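Kelch domain-containing protein (Colletotrichum graminicola M1.001, PDB 5C92) probably oxidises alcohols at a mononuclear copper site, as a member of the galactose oxidase family with a Kelch beta-propeller and an early-set domain. Local coordinates at residues Val17-Val22 against His335-Leu340; Thr76-Asp81 against Val418-His423; Gly82-Thr87 against Ser96-Lys101; Cys124-Gly129 against Leu181-Asn186. All coordinates share one frame; numbering follows the deposited sequence.

Contact 1: residues Val17-Val22 against His335-Leu340. With CU1 (copper (I) ion), chain D.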
loop_
_atom_site.group_PDB
_atom_site.type_symbol
_atom_site.label_atom_id
_atom_site.label_comp_id
_atom_site.label_asym_id
_atom_site.label_seq_id
_atom_site.Cartn_x
_atom_site.Cartn_y
_atom_site.Cartn_z
ATOM N N VAL A 17 6.960 11.616 1.855
ATOM C CA VAL A 17 6.390 11.317 0.544
ATOM C C VAL A 17 6.261 9.824 0.239
ATOM O O VAL A 17 5.414 9.422 -0.566
ATOM C CB VAL A 17 7.204 12.060 -0.569
ATOM C CG1 VAL A 17 6.672 11.774 -1.959
ATOM C CG2 VAL A 17 7.093 13.546 -0.301
ATOM N N ALA A 18 7.170 9.032 0.795
ATOM C CA ALA A 18 7.090 7.577 0.742
ATOM C C ALA A 18 7.281 7.104 2.155
ATOM O O ALA A 18 8.038 7.709 2.943
ATOM C CB ALA A 18 8.185 7.006 -0.134
ATOM N N VAL A 19 6.581 6.042 2.480
ATOM C CA VAL A 19 6.631 5.454 3.799
ATOM C C VAL A 19 6.500 3.936 3.705
ATOM O O VAL A 19 5.905 3.379 2.759
ATOM C CB VAL A 19 5.532 5.986 4.745
ATOM C CG1 VAL A 19 5.591 7.508 4.863
ATOM C CG2 VAL A 19 4.117 5.506 4.341
ATOM N N ALA A 20 7.091 3.261 4.679
ATOM C CA ALA A 20 7.064 1.781 4.740
ATOM C C ALA A 20 6.967 1.332 6.172
ATOM O O ALA A 20 7.620 1.924 7.065
ATOM C CB ALA A 20 8.316 1.224 4.124
ATOM N N LEU A 21 6.139 0.328 6.422
ATOM C CA LEU A 21 6.156 -0.368 7.714
ATOM C C LEU A 21 7.264 -1.428 7.780
ATOM O O LEU A 21 7.358 -2.294 6.920
ATOM C CB LEU A 21 4.813 -1.017 8.004
ATOM C CG LEU A 21 4.571 -1.513 9.416
ATOM C CD1 LEU A 21 4.326 -0.356 10.333
ATOM C CD2 LEU A 21 3.406 -2.511 9.511
ATOM N N VAL A 22 8.129 -1.338 8.795
ATOM C CA VAL A 22 9.287 -2.246 8.890
ATOM C C VAL A 22 8.811 -3.523 9.593
ATOM O O VAL A 22 8.236 -3.457 10.712
ATOM C CB VAL A 22 10.468 -1.640 9.674
ATOM C CG1 VAL A 22 11.714 -2.540 9.506
ATOM C CG2 VAL A 22 10.726 -0.207 9.224
ATOM N N HIS A 335 1.591 13.925 -3.100
ATOM C CA HIS A 335 2.701 13.465 -2.224
ATOM C C HIS A 335 2.371 13.181 -0.731
ATOM O O HIS A 335 3.279 13.183 0.118
ATOM C CB HIS A 335 3.842 14.476 -2.290
ATOM C CG HIS A 335 4.614 14.429 -3.550
ATOM N ND1 HIS A 335 5.456 15.446 -3.924
ATOM C CD2 HIS A 335 4.694 13.489 -4.520
ATOM C CE1 HIS A 335 5.999 15.154 -5.092
ATOM N NE2 HIS A 335 5.581 13.961 -5.454
ATOM N N SER A 336 1.080 13.044 -0.419
ATOM C CA SER A 336 0.612 12.596 0.880
ATOM C C SER A 336 0.670 11.080 0.963
ATOM O O SER A 336 0.673 10.382 -0.063
ATOM C CB SER A 336 -0.815 13.121 1.176
ATOM O OG SER A 336 -1.845 12.562 0.344
ATOM N N THR A 337 0.738 10.552 2.189
ATOM C CA THR A 337 0.827 9.089 2.416
ATOM C C THR A 337 -0.063 8.687 3.585
ATOM O O THR A 337 -0.440 9.547 4.398
ATOM C CB THR A 337 2.267 8.640 2.752
ATOM O OG1 THR A 337 2.785 9.432 3.846
ATOM C CG2 THR A 337 3.162 8.747 1.542
ATOM N N ALA A 338 -0.520 7.429 3.581
ATOM C CA ALA A 338 -1.198 6.845 4.729
ATOM C C ALA A 338 -0.881 5.370 4.813
ATOM O O ALA A 338 -0.560 4.768 3.804
ATOM C CB ALA A 338 -2.688 7.066 4.668
ATOM N N LEU A 339 -0.857 4.807 6.021
ATOM C CA LEU A 339 -0.396 3.409 6.178
ATOM C C LEU A 339 -0.882 2.844 7.496
ATOM O O LEU A 339 -0.915 3.530 8.490
ATOM C CB LEU A 339 1.118 3.302 6.116
ATOM C CG LEU A 339 1.743 1.969 5.705
ATOM C CD1 LEU A 339 1.652 1.808 4.206
ATOM C CD2 LEU A 339 3.219 1.880 6.108
ATOM N N LEU A 340 -1.220 1.569 7.467
ATOM C CA LEU A 340 -1.687 0.853 8.629
ATOM C C LEU A 340 -0.482 0.501 9.452
ATOM O O LEU A 340 0.502 -0.021 8.919
ATOM C CB LEU A 340 -2.406 -0.439 8.214
ATOM C CG LEU A 340 -3.016 -1.252 9.400
ATOM C CD1 LEU A 340 -4.136 -0.487 10.038
ATOM C CD2 LEU A 340 -3.517 -2.585 8.915
HETATM CU CU CU1 D . 5.884 12.952 -7.393
HETATM O O HOH W 1 3.021 10.210 -1.825
#
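V17 and H335 lie where two strands, 18-21 and 336-340, run side by side in the same direction, 9° apart, with their axes 7.2 Å from each other at closest. Both strands are the innermost of neighbouring propeller blades. No backbone hydrogen bond joins them; strand 18-21 instead pairs with 28-31 of its own blade and with 412-422, which threads the central channel. Side chains therefore make the seam. V17 holds CG1 anti to its backbone N (chi1 179°), which lays this methyl over one face of the H335 imidazole, 4.0 Å from the ring centroid, a CH-pi contact. Further on, V19 and T337 meet tip to tip, V19 CG1 standing 3.6 Å from T337 OG1. The other branch, T337 CG2, is pressed to 3.2 Å from V17 O, while T337 OG1 is held by W347 NE1 and P16 O. L339 runs alongside V19 in the opposite sense and puts CD2 3.8 Å from L21 CB. One water bridges the strands, donating to V17 O at 2.8 Å and to S336 O. H335 NE2 binds copper at 2.2 Å, and its ND1 is hydrogen-bonded to G352 O. With V17 against a face and G352 at the far nitrogen, the packing probably limits rotation of the imidazole and helps keep NE2 directed at the copper.

Contact 2: residues Thr76-Asp81 against Val418-His423. With CU1 (copper (I) ion), chain D.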
loop_
_atom_site.group_PDB
_atom_site.type_symbol
_atom_site.label_atom_id
_atom_site.label_comp_id
_atom_site.label_asym_id
_atom_site.label_seq_id
_atom_site.Cartn_x
_atom_site.Cartn_y
_atom_site.Cartn_z
ATOM N N THR A 76 7.792 0.499 -5.353
ATOM C CA THR A 76 8.107 -0.155 -4.060
ATOM C C THR A 76 7.394 -1.478 -3.955
ATOM O O THR A 76 6.233 -1.621 -4.375
ATOM C CB THR A 76 7.634 0.676 -2.841
ATOM O OG1 THR A 76 6.211 0.832 -2.890
ATOM C CG2 THR A 76 8.224 2.069 -2.868
ATOM N N SER A 77 8.079 -2.446 -3.371
ATOM C CA SER A 77 7.479 -3.732 -3.025
ATOM C C SER A 77 8.265 -4.376 -1.864
ATOM O O SER A 77 9.465 -4.135 -1.671
ATOM C CB SER A 77 7.482 -4.680 -4.235
ATOM O OG SER A 77 6.639 -4.246 -5.279
ATOM N N LEU A 78 7.569 -5.124 -1.037
ATOM C CA LEU A 78 8.256 -5.935 -0.061
ATOM C C LEU A 78 8.336 -7.384 -0.558
ATOM O O LEU A 78 7.319 -8.002 -0.958
ATOM C CB LEU A 78 7.522 -5.850 1.259
ATOM C CG LEU A 78 7.934 -4.669 2.111
ATOM C CD1 LEU A 78 7.246 -3.414 1.647
ATOM C CD2 LEU A 78 7.674 -4.915 3.571
ATOM N N ASP A 79 9.544 -7.930 -0.514
ATOM C CA ASP A 79 9.766 -9.276 -1.009
ATOM C C ASP A 79 9.462 -10.313 0.035
ATOM O O ASP A 79 8.928 -9.978 1.110
ATOM C CB ASP A 79 11.171 -9.413 -1.517
ATOM C CG ASP A 79 12.181 -9.671 -0.425
ATOM O OD1 ASP A 79 11.827 -9.741 0.784
ATOM O OD2 ASP A 79 13.357 -9.793 -0.825
ATOM N N ALA A 80 9.716 -11.580 -0.312
ATOM C CA ALA A 80 9.263 -12.733 0.535
ATOM C C ALA A 80 9.891 -12.731 1.925
ATOM O O ALA A 80 9.344 -13.294 2.857
ATOM C CB ALA A 80 9.572 -14.073 -0.143
ATOM N N ASP A 81 11.027 -12.069 2.063
ATOM C CA ASP A 81 11.705 -12.001 3.360
ATOM C C ASP A 81 11.548 -10.664 4.031
ATOM O O ASP A 81 12.145 -10.467 5.050
ATOM C CB ASP A 81 13.183 -12.323 3.177
ATOM C CG ASP A 81 13.379 -13.717 2.574
ATOM O OD1 ASP A 81 12.814 -14.683 3.117
ATOM O OD2 ASP A 81 13.970 -13.818 1.493
ATOM N N VAL A 418 2.139 -6.651 5.198
ATOM C CA VAL A 418 2.955 -5.515 5.512
ATOM C C VAL A 418 3.295 -4.762 4.228
ATOM O O VAL A 418 3.663 -5.376 3.228
ATOM C CB VAL A 418 4.245 -5.954 6.283
ATOM C CG1 VAL A 418 5.119 -4.743 6.548
ATOM C CG2 VAL A 418 3.865 -6.568 7.601
ATOM N N SER A 419 3.193 -3.428 4.263
ATOM C CA SER A 419 3.125 -2.639 3.041
ATOM C C SER A 419 3.867 -1.313 3.114
ATOM O O SER A 419 4.531 -0.969 4.117
ATOM C CB SER A 419 1.648 -2.446 2.618
ATOM O OG SER A 419 1.000 -1.504 3.485
ATOM N N ALA A 420 3.870 -0.636 1.990
ATOM C CA ALA A 420 4.586 0.629 1.801
ATOM C C ALA A 420 3.834 1.436 0.762
ATOM O O ALA A 420 3.111 0.852 -0.069
ATOM C CB ALA A 420 5.977 0.366 1.283
ATOM N N THR A 421 4.009 2.745 0.757
ATOM C CA THR A 421 3.236 3.536 -0.197
ATOM C C THR A 421 3.919 4.824 -0.545
ATOM O O THR A 421 4.708 5.384 0.267
ATOM C CB THR A 421 1.765 3.804 0.281
ATOM O OG1 THR A 421 0.992 4.397 -0.772
ATOM C CG2 THR A 421 1.723 4.726 1.436
ATOM N N THR A 422 3.706 5.216 -1.794
ATOM C CA THR A 422 4.075 6.543 -2.309
ATOM C C THR A 422 3.212 6.811 -3.557
ATOM O O THR A 422 2.822 5.858 -4.271
ATOM C CB THR A 422 5.600 6.683 -2.579
ATOM O OG1 THR A 422 5.944 8.050 -2.855
ATOM C CG2 THR A 422 6.080 5.837 -3.741
ATOM N N HIS A 423 2.771 8.051 -3.695
ATOM C CA HIS A 423 2.064 8.518 -4.899
ATOM C C HIS A 423 0.748 7.800 -5.130
ATOM O O HIS A 423 0.372 7.615 -6.270
ATOM C CB HIS A 423 2.957 8.338 -6.145
ATOM C CG HIS A 423 4.059 9.326 -6.223
ATOM N ND1 HIS A 423 5.198 9.229 -5.448
ATOM C CD2 HIS A 423 4.176 10.480 -6.917
ATOM C CE1 HIS A 423 5.993 10.252 -5.700
ATOM N NE2 HIS A 423 5.384 11.036 -6.565
HETATM CU CU CU1 D . 5.884 12.952 -7.393
HETATM O O HOH W 2 4.374 2.715 -3.907
HETATM O O HOH W 3 4.240 -0.771 -2.029
#
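L78 faces V418 and A420 where the innermost strand of a Kelch propeller blade, 75-78, meets the strand of the early-set domain that fills the channel, as in galactose oxidase. The two strands are antiparallel but 7.1 Å apart, so side chains and water fill the interval in place of backbone bonds. With CG anti to the carbonyl carbon (chi1 -86°), the L78 side chain forks across the other strand: CD2 lies askew against V418 CG1 at 3.9 Å, and CD1 comes within 4.0 Å of A420 CB. T76 also points its side chain at the opposing strand, yet stays too far away for direct bonding; its hydroxyl works through two waters. One is 2.7 Å from T76 OG1 and probably donates to A420 O, and the second, 2.8 Å from the same OG1, accepts only weakly from T422 N. Beyond this bridged zone the chain turns toward the metal. T422 OG1 donates to V17 O and accepts from H423 ND1, the hydroxyl oxygen lying 20° out of the imidazole plane, so the hydroxyl acts as a second-shell support for the ring. H423 NE2, at the other side of the imidazole, binds the copper ion at 2.1 Å.

Contact 3: residues Gly82-Thr87 against Ser96-Lys101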
loop_
_atom_site.group_PDB
_atom_site.type_symbol
_atom_site.label_atom_id
_atom_site.label_comp_id
_atom_site.label_asym_id
_atom_site.label_seq_id
_atom_site.Cartn_x
_atom_site.Cartn_y
_atom_site.Cartn_z
ATOM N N GLY A 82 10.641 -9.803 3.566
ATOM C CA GLY A 82 10.429 -8.533 4.267
ATOM C C GLY A 82 11.442 -7.454 3.883
ATOM O O GLY A 82 11.518 -6.439 4.517
ATOM N N ARG A 83 12.221 -7.684 2.835
ATOM C CA ARG A 83 13.101 -6.686 2.328
ATOM C C ARG A 83 12.292 -5.684 1.505
ATOM O O ARG A 83 11.327 -6.045 0.838
ATOM C CB ARG A 83 14.209 -7.315 1.497
ATOM C CG ARG A 83 15.109 -8.299 2.251
ATOM C CD ARG A 83 16.331 -8.656 1.402
ATOM N NE ARG A 83 15.943 -9.208 0.088
ATOM C CZ ARG A 83 16.706 -9.212 -1.001
ATOM N NH1 ARG A 83 17.943 -8.751 -0.945
ATOM N NH2 ARG A 83 16.246 -9.705 -2.149
ATOM N N ILE A 84 12.623 -4.412 1.659
ATOM C CA ILE A 84 11.945 -3.379 0.930
ATOM C C ILE A 84 12.725 -3.108 -0.329
ATOM O O ILE A 84 13.877 -2.712 -0.270
ATOM C CB ILE A 84 11.797 -2.078 1.740
ATOM C CG1 ILE A 84 11.132 -2.381 3.076
ATOM C CG2 ILE A 84 10.989 -1.033 0.934
ATOM C CD1 ILE A 84 11.286 -1.294 4.120
ATOM N N ILE A 85 12.107 -3.379 -1.471
ATOM C CA ILE A 85 12.798 -3.217 -2.757
ATOM C C ILE A 85 12.203 -2.016 -3.496
ATOM O O ILE A 85 10.994 -1.991 -3.827
ATOM C CB ILE A 85 12.708 -4.496 -3.613
ATOM C CG1 ILE A 85 13.484 -5.652 -2.943
ATOM C CG2 ILE A 85 13.218 -4.229 -5.031
ATOM C CD1 ILE A 85 13.327 -7.008 -3.627
ATOM N N VAL A 86 13.059 -1.028 -3.730
ATOM C CA VAL A 86 12.658 0.234 -4.315
ATOM C C VAL A 86 13.363 0.402 -5.659
ATOM O O VAL A 86 14.585 0.334 -5.749
ATOM C CB VAL A 86 13.089 1.385 -3.374
ATOM C CG1 VAL A 86 12.782 2.736 -3.956
ATOM C CG2 VAL A 86 12.435 1.225 -1.996
ATOM N N THR A 87 12.589 0.708 -6.684
ATOM C CA THR A 87 13.104 0.818 -8.030
ATOM C C THR A 87 12.929 2.221 -8.625
ATOM O O THR A 87 11.875 2.865 -8.529
ATOM C CB THR A 87 12.347 -0.147 -8.969
ATOM O OG1 THR A 87 10.951 -0.074 -8.646
ATOM C CG2 THR A 87 12.814 -1.566 -8.826
ATOM N N SER A 96 17.367 -0.621 -5.319
ATOM C CA SER A 96 17.981 -0.689 -3.999
ATOM C C SER A 96 17.152 -1.541 -3.090
ATOM O O SER A 96 15.923 -1.695 -3.293
ATOM C CB SER A 96 18.107 0.675 -3.377
ATOM O OG SER A 96 18.783 1.620 -4.183
ATOM N N VAL A 97 17.780 -2.012 -2.014
ATOM C CA VAL A 97 17.099 -2.872 -1.066
ATOM C C VAL A 97 17.471 -2.545 0.393
ATOM O O VAL A 97 18.582 -2.102 0.678
ATOM C CB VAL A 97 17.326 -4.356 -1.398
ATOM C CG1 VAL A 97 18.807 -4.778 -1.305
ATOM C CG2 VAL A 97 16.500 -5.211 -0.504
ATOM N N LEU A 98 16.483 -2.578 1.268
ATOM C CA LEU A 98 16.734 -2.486 2.714
ATOM C C LEU A 98 16.231 -3.738 3.357
ATOM O O LEU A 98 15.034 -4.119 3.234
ATOM C CB LEU A 98 16.064 -1.281 3.383
ATOM C CG LEU A 98 16.340 -1.124 4.877
ATOM C CD1 LEU A 98 17.817 -0.750 5.083
ATOM C CD2 LEU A 98 15.407 -0.055 5.411
ATOM N N ASP A 99 17.192 -4.413 3.996
ATOM C CA ASP A 99 16.944 -5.605 4.789
ATOM C C ASP A 99 16.943 -5.181 6.221
ATOM O O ASP A 99 18.033 -4.899 6.802
ATOM C CB ASP A 99 18.046 -6.665 4.597
ATOM C CG ASP A 99 17.705 -7.973 5.289
ATOM O OD1 ASP A 99 16.773 -8.030 6.140
ATOM O OD2 ASP A 99 18.282 -8.989 4.909
ATOM N N PHE A 100 15.760 -5.189 6.822
ATOM C CA PHE A 100 15.626 -4.649 8.196
ATOM C C PHE A 100 16.541 -5.334 9.243
ATOM O O PHE A 100 16.853 -4.720 10.264
ATOM C CB PHE A 100 14.174 -4.753 8.671
ATOM C CG PHE A 100 13.723 -6.141 8.905
ATOM C CD1 PHE A 100 13.165 -6.888 7.877
ATOM C CD2 PHE A 100 13.856 -6.716 10.166
ATOM C CE1 PHE A 100 12.749 -8.190 8.086
ATOM C CE2 PHE A 100 13.478 -8.015 10.382
ATOM C CZ PHE A 100 12.906 -8.761 9.352
ATOM N N LYS A 101 16.788 -6.637 9.054
ATOM C CA LYS A 101 17.591 -7.485 9.950
ATOM C C LYS A 101 18.965 -6.840 10.178
ATOM O O LYS A 101 19.528 -6.954 11.233
ATOM C CB LYS A 101 17.887 -8.843 9.304
ATOM C CG LYS A 101 16.764 -9.853 9.203
ATOM C CD LYS A 101 17.228 -11.003 8.298
ATOM C CE LYS A 101 16.096 -11.633 7.497
ATOM N NZ LYS A 101 15.635 -10.788 6.350
HETATM O O HOH W 4 13.251 -4.526 5.361
#
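Over one face of the R83 guanidinium sits V97 CG2, 3.8 Å from R83 NH1, and at the rim of the F100 ring G82 O lies near the ring plane, 3.8 Å from F100 CD1. K101 CG covers part of one F100 face, towards the rim, while a water meets the ring edge in plane. That water donates to G82 O and to L98 O and accepts from F100 N, closing the end of the strand pair where direct bonding stops. The R83 side chain bends at chi3 (-57°), which folds its guanidinium back above V97. It crosses D99 with the guanidinium and carboxylate planes 75° apart; the aliphatic part of R83 lies against D99, R83 CG 4.0 Å from the carboxylate carbon D99 CG, and its salt bridge goes to D79. The D99 carboxylate is taken by K101 instead. K101 NZ reaches D99 OD1 at 3.0 Å from the syn side, and K101 N reaches the same oxygen from the opposite face of the carboxylate, completing an Asx turn. Regular pairing follows: I84 N to L98 O at 2.9 Å and V86 N to S96 O at 3.0 Å, each with its reciprocal bond. The pair between them, I85 and V97, is non-hydrogen-bonded, and their side chains lie alongside, I85 CG1 to V97 CG2 at 3.9 Å. On the opposite sheet face I84 CD1 brushes L98 CD2 at 4.5 Å. This is the antiparallel hairpin formed by the second and third strands of a four-stranded propeller blade of Kelch type.

Contact 4: residues Cys124-Gly129 against Leu181-Asn186. With NAG (2-acetamido-2-deoxy-beta-D-glucopyranose), chain C.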
loop_
_atom_site.group_PDB
_atom_site.type_symbol
_atom_site.label_atom_id
_atom_site.label_comp_id
_atom_site.label_asym_id
_atom_site.label_seq_id
_atom_site.Cartn_x
_atom_site.Cartn_y
_atom_site.Cartn_z
ATOM N N CYS A 124 5.004 -4.754 -8.047
ATOM C CA CYS A 124 4.352 -5.692 -7.148
ATOM C C CYS A 124 5.081 -7.030 -7.017
ATOM O O CYS A 124 5.830 -7.443 -7.905
ATOM C CB CYS A 124 2.869 -5.920 -7.534
ATOM S SG CYS A 124 2.647 -6.718 -9.138
ATOM N N THR A 125 4.922 -7.619 -5.841
ATOM C CA THR A 125 5.458 -8.917 -5.521
ATOM C C THR A 125 4.434 -9.976 -5.963
ATOM O O THR A 125 3.258 -9.907 -5.571
ATOM C CB THR A 125 5.716 -9.041 -4.008
ATOM O OG1 THR A 125 6.638 -8.030 -3.621
ATOM C CG2 THR A 125 6.289 -10.425 -3.669
ATOM N N THR A 126 4.876 -10.864 -6.863
ATOM C CA THR A 126 4.015 -11.887 -7.489
ATOM C C THR A 126 3.946 -13.100 -6.620
ATOM O O THR A 126 4.653 -13.161 -5.600
ATOM C CB THR A 126 4.561 -12.346 -8.855
ATOM O OG1 THR A 126 5.753 -13.141 -8.679
ATOM C CG2 THR A 126 4.853 -11.141 -9.716
ATOM N N SER A 127 3.014 -14.008 -6.944
ATOM C CA SER A 127 2.831 -15.255 -6.208
ATOM C C SER A 127 4.101 -16.137 -6.152
ATOM O O SER A 127 4.160 -17.026 -5.313
ATOM C CB SER A 127 1.696 -16.102 -6.821
ATOM O OG SER A 127 2.019 -16.434 -8.157
ATOM N N GLU A 128 5.064 -15.901 -7.048
ATOM C CA GLU A 128 6.373 -16.585 -7.019
ATOM C C GLU A 128 7.439 -15.817 -6.241
ATOM O O GLU A 128 8.612 -16.183 -6.303
ATOM C CB GLU A 128 6.906 -16.798 -8.447
ATOM C CG GLU A 128 5.957 -17.538 -9.368
ATOM C CD GLU A 128 6.471 -17.653 -10.802
ATOM O OE1 GLU A 128 7.163 -16.746 -11.346
ATOM O OE2 GLU A 128 6.200 -18.706 -11.402
ATOM N N GLY A 129 7.070 -14.695 -5.607
ATOM C CA GLY A 129 8.034 -13.895 -4.883
ATOM C C GLY A 129 8.907 -13.112 -5.834
ATOM O O GLY A 129 9.850 -12.473 -5.421
ATOM N N LEU A 181 -1.847 -2.345 -9.688
ATOM C CA LEU A 181 -1.387 -3.710 -9.853
ATOM C C LEU A 181 -1.746 -4.601 -8.680
ATOM O O LEU A 181 -1.481 -4.280 -7.530
ATOM C CB LEU A 181 0.121 -3.733 -10.037
ATOM C CG LEU A 181 0.665 -3.006 -11.252
ATOM C CD1 LEU A 181 2.163 -3.200 -11.269
ATOM C CD2 LEU A 181 0.041 -3.496 -12.568
ATOM N N TRP A 182 -2.401 -5.711 -8.976
ATOM C CA TRP A 182 -2.809 -6.655 -7.953
ATOM C C TRP A 182 -2.395 -8.066 -8.349
ATOM O O TRP A 182 -2.960 -8.684 -9.257
ATOM C CB TRP A 182 -4.300 -6.576 -7.705
ATOM C CG TRP A 182 -4.673 -5.347 -6.998
ATOM C CD1 TRP A 182 -5.228 -4.221 -7.540
ATOM C CD2 TRP A 182 -4.374 -5.045 -5.653
ATOM N NE1 TRP A 182 -5.318 -3.230 -6.600
ATOM C CE2 TRP A 182 -4.756 -3.677 -5.439
ATOM C CE3 TRP A 182 -3.685 -5.719 -4.650
ATOM C CZ2 TRP A 182 -4.601 -3.030 -4.216
ATOM C CZ3 TRP A 182 -3.446 -5.022 -3.420
ATOM C CH2 TRP A 182 -3.915 -3.691 -3.230
ATOM N N SER A 183 -1.407 -8.574 -7.649
ATOM C CA SER A 183 -0.922 -9.921 -7.865
ATOM C C SER A 183 -1.999 -10.961 -7.576
ATOM O O SER A 183 -2.826 -10.860 -6.630
ATOM C CB SER A 183 0.319 -10.135 -6.988
ATOM O OG SER A 183 1.390 -9.419 -7.531
ATOM N N TRP A 184 -2.062 -11.967 -8.432
ATOM C CA TRP A 184 -3.070 -12.993 -8.208
ATOM C C TRP A 184 -2.501 -14.394 -8.580
ATOM O O TRP A 184 -1.257 -14.592 -8.582
ATOM C CB TRP A 184 -4.349 -12.573 -8.946
ATOM C CG TRP A 184 -5.627 -13.305 -8.644
ATOM C CD1 TRP A 184 -6.439 -13.945 -9.575
ATOM C CD2 TRP A 184 -6.331 -13.389 -7.390
ATOM N NE1 TRP A 184 -7.580 -14.406 -8.961
ATOM C CE2 TRP A 184 -7.523 -14.136 -7.625
ATOM C CE3 TRP A 184 -6.060 -12.955 -6.097
ATOM C CZ2 TRP A 184 -8.421 -14.451 -6.627
ATOM C CZ3 TRP A 184 -6.954 -13.274 -5.106
ATOM C CH2 TRP A 184 -8.141 -14.000 -5.377
ATOM N N LYS A 185 -3.402 -15.349 -8.831
ATOM C CA LYS A 185 -3.063 -16.778 -8.905
ATOM C C LYS A 185 -2.081 -17.055 -10.040
ATOM O O LYS A 185 -2.030 -16.335 -11.056
ATOM C CB LYS A 185 -4.326 -17.639 -9.068
ATOM C CG LYS A 185 -5.317 -17.597 -7.923
ATOM C CD LYS A 185 -6.632 -18.311 -8.225
ATOM C CE LYS A 185 -7.495 -18.418 -6.970
ATOM N NZ LYS A 185 -8.938 -18.433 -7.335
ATOM N N ASN A 186 -1.184 -18.006 -9.799
ATOM C CA ASN A 186 -0.316 -18.513 -10.851
ATOM C C ASN A 186 0.497 -17.416 -11.550
ATOM O O ASN A 186 0.659 -17.415 -12.769
ATOM C CB ASN A 186 -1.207 -19.305 -11.836
ATOM C CG ASN A 186 -0.411 -20.134 -12.836
ATOM O OD1 ASN A 186 0.710 -20.554 -12.579
ATOM N ND2 ASN A 186 -1.008 -20.363 -13.990
HETATM C C1 NAG C . -0.390 -21.100 -15.045
HETATM C C2 NAG C . -1.390 -22.217 -15.336
HETATM C C3 NAG C . -1.008 -22.922 -16.648
HETATM C C4 NAG C . -0.464 -22.017 -17.760
HETATM C C5 NAG C . 0.399 -20.866 -17.283
HETATM C C6 NAG C . 0.579 -19.861 -18.421
HETATM C C7 NAG C . -2.443 -23.436 -13.431
HETATM C C8 NAG C . -2.210 -24.367 -12.268
HETATM N N2 NAG C . -1.375 -23.122 -14.179
HETATM O O3 NAG C . -2.170 -23.531 -17.201
HETATM O O4 NAG C . 0.344 -22.755 -18.674
HETATM O O5 NAG C . -0.245 -20.244 -16.174
HETATM O O6 NAG C . 1.863 -19.240 -18.340
HETATM O O7 NAG C . -3.561 -23.015 -13.666
HETATM O O HOH W 5 1.166 -13.388 -8.978
#
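C124 lays its SG against the side chain of L181, 4.0 Å from L181 CB, having placed the sulfur between the backbone N and the carbonyl carbon (chi1 65°). Next along, S183 reaches over with its hydroxyl: S183 OG donates to T125 O at 2.8 Å, arriving from well above the carbonyl plane, 56° out of it. The C=O is thus met away from its lone pairs by a direct hydrogen bond between the segments. T125 OG1 turns to the other side, to L78 O. Strands 122-125 and 181-183 are the innermost strands of two adjacent blades of the Kelch propeller. The chain at T126 goes into a type I beta turn closed by G129 N to T126 O, at 2.9 Å; T126 OG1 also accepts from E128 N, an ST turn. Further along, a water bridges the backbones, accepting from S127 N at 2.8 Å and donating to W184 O at 2.7 Å. S127 CB packs 3.8 Å from W184 O. The S127 hydroxyl is hydrogen-bonded to G187 N. At the end of the segment N186 carries the N-linked glycan: its ND2 is joined to C1 of the first N-acetylglucosamine by a 1.4 Å covalent bond, and D202 and K204 hold the sugar.

Contacts 1 and 2 lie near the middle of the molecule, their centres 10 Å apart, and share copper: H335 comes from the propeller and H423 from the early-set domain, just after strand 412-422, which pairs with 18-21. Y120, on the chain leading into 122-125, completes the protein ligands. Contact 3 lies about 9 Å from contact 2, centre to centre, in the same blade, strand 84-87 pairing with 75-78. Contact 4 joins the next two blades, its centre about 13 Å from that of contact 2. Along the chain, contacts 3 and 4 follow one another between the segments of contacts 1 and 2, which interlock. Residues over 300 positions apart thus meet at one metal.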